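Local coordinates for polyhedrin (Uranotaenia sapphirina cypovirus, PDB 4ZQX), which forms the crystalline polyhedra in which cypovirus particles are embedded, and probably binds ATP, at the interface of chains A and B. Residues are numbered along the deposited sequence; one frame, centred on the assembly and turned at random. Chains: chain A/B, Polyhedrin.

The interface of chains A and B. Residues chain A 26, 28, 46, 204; chain B 120, 124, 136-138.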
loop_
_atom_site.group_PDB
_atom_site.type_symbol
_atom_site.label_atom_id
_atom_site.label_comp_id
_atom_site.label_asym_id
_atom_site.label_seq_id
_atom_site.Cartn_x
_atom_site.Cartn_y
_atom_site.Cartn_z
ATOM N N ASN A 26 8.069 17.749 -0.841
ATOM C CA ASN A 26 6.773 17.150 -1.104
ATOM C C ASN A 26 5.716 18.105 -1.649
ATOM O O ASN A 26 5.595 19.236 -1.198
ATOM C CB ASN A 26 6.220 16.525 0.177
ATOM C CG ASN A 26 6.853 15.207 0.506
ATOM O OD1 ASN A 26 7.215 14.437 -0.377
ATOM N ND2 ASN A 26 6.988 14.930 1.792
ATOM N N GLU A 28 1.626 18.304 -1.379
ATOM C CA GLU A 28 0.742 17.897 -0.286
ATOM C C GLU A 28 -0.698 17.754 -0.763
ATOM O O GLU A 28 -1.202 18.602 -1.508
ATOM C CB GLU A 28 0.779 18.929 0.846
ATOM C CG GLU A 28 2.165 19.318 1.312
ATOM C CD GLU A 28 2.895 18.239 2.096
ATOM O OE1 GLU A 28 2.230 17.316 2.595
ATOM O OE2 GLU A 28 4.137 18.343 2.239
ATOM N N ALA A 46 1.436 12.597 0.629
ATOM C CA ALA A 46 2.491 13.477 0.128
ATOM C C ALA A 46 3.536 12.709 -0.661
ATOM O O ALA A 46 3.833 11.554 -0.359
ATOM C CB ALA A 46 3.158 14.199 1.287
ATOM N N VAL A 204 6.240 8.141 1.744
ATOM C CA VAL A 204 5.795 8.985 2.843
ATOM C C VAL A 204 4.580 8.355 3.533
ATOM O O VAL A 204 3.611 7.974 2.869
ATOM C CB VAL A 204 5.444 10.402 2.354
ATOM C CG1 VAL A 204 5.131 11.309 3.539
ATOM C CG2 VAL A 204 6.595 10.974 1.494
ATOM N N ARG B 120 10.226 10.473 11.136
ATOM C CA ARG B 120 9.362 11.605 10.787
ATOM C C ARG B 120 8.357 11.863 11.900
ATOM O O ARG B 120 8.281 11.096 12.841
ATOM C CB ARG B 120 8.636 11.347 9.456
ATOM C CG ARG B 120 9.602 11.061 8.295
ATOM C CD ARG B 120 8.895 10.701 7.012
ATOM N NE ARG B 120 8.155 11.819 6.420
ATOM C CZ ARG B 120 8.689 12.749 5.631
ATOM N NH1 ARG B 120 9.988 12.725 5.334
ATOM N NH2 ARG B 120 7.918 13.710 5.128
ATOM N N GLY B 124 3.407 12.305 9.841
ATOM C CA GLY B 124 4.145 11.957 8.640
ATOM C C GLY B 124 4.965 13.072 8.017
ATOM O O GLY B 124 5.536 12.888 6.943
ATOM N N ASP B 136 8.306 20.317 4.193
ATOM C CA ASP B 136 8.112 18.878 4.252
ATOM C C ASP B 136 8.798 18.281 3.016
ATOM O O ASP B 136 8.510 18.679 1.881
ATOM C CB ASP B 136 6.611 18.570 4.284
ATOM C CG ASP B 136 6.307 17.086 4.402
ATOM O OD1 ASP B 136 6.951 16.386 5.209
ATOM O OD2 ASP B 136 5.401 16.608 3.674
ATOM N N ARG B 137 9.714 17.347 3.243
ATOM C CA ARG B 137 10.561 16.821 2.173
ATOM C C ARG B 137 10.958 15.392 2.517
ATOM O O ARG B 137 10.651 14.921 3.607
ATOM C CB ARG B 137 11.797 17.714 1.951
ATOM C CG ARG B 137 12.589 18.071 3.205
ATOM C CD ARG B 137 13.640 17.030 3.587
ATOM N NE ARG B 137 14.572 16.759 2.490
ATOM C CZ ARG B 137 15.613 17.518 2.162
ATOM N NH1 ARG B 137 15.908 18.616 2.852
ATOM N NH2 ARG B 137 16.368 17.172 1.127
ATOM N N ILE B 138 11.616 14.703 1.591
ATOM C CA ILE B 138 12.091 13.349 1.854
ATOM C C ILE B 138 13.620 13.346 1.755
ATOM O O ILE B 138 14.234 14.300 1.252
ATOM C CB ILE B 138 11.479 12.293 0.902
ATOM C CG1 ILE B 138 11.980 12.465 -0.535
ATOM C CG2 ILE B 138 9.954 12.367 0.953
ATOM C CD1 ILE B 138 11.619 11.290 -1.451
#
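A:Asn26 holds B:Asp136 by backbone and side chain together. The backbone N of A:Asn26 donates to the main-chain O of B:Asp136 at 2.9 Å, and the side-chain amide ND2 of A:Asn26 donates to the carboxylate OD2 of B:Asp136 at 3.0 Å. The second bond is nearly straight at the hydrogen and leaves in the plane of the amide, yet it reaches OD2 from above the carboxylate, the two planes being turned 58° apart.

B:Asp136 OD2 also faces a second acid across the interface: OE2 of A:Glu28 lies 2.6 Å away from it, the carboxylates tilted 38° to each other. So short an approach between two carboxylates suggests that they share a proton and form a hydrogen bond, although the proton is not seen. With CG anti to the backbone N (chi1 -178°), the side chain of B:Asp136 swings its carboxylate to the A:Glu28 and A:Asn26 groups, while the bend of A:Glu28 at chi2 turns OE2 to B:Asp136 OD2.

The other carboxylate oxygen, B:Asp136 OD1, turns back into chain B and makes a salt bridge with NH2 of B:Arg120 at 2.8 Å. That guanidinium is itself fixed on its own side: NE and NH2 grip the carbonyl O of B:Gly124 side-on, and B:Arg120 NH1 donates to the carbonyl O of B:Arg137 at 2.9 Å, lying in the carbonyl plane. Held along its edges, B:Arg120 steadies the aspartate and would partly offset the negative charge gathered there.

Beside this polar cluster, methyl CG2 of A:Val204 packs against CG2 of B:Ile138 at 3.7 Å, while its CG1 points towards the carbonyl of B:Gly124. The patch thus joins two polyhedrin copies through the paired A:Asn26 bonds to B:Asp136, a probable buttressed acid pair and a small apolar contact. It probably contributes to holding the trimer from which the polyhedron lattice is built, with a possible sensitivity to pH through the paired acids.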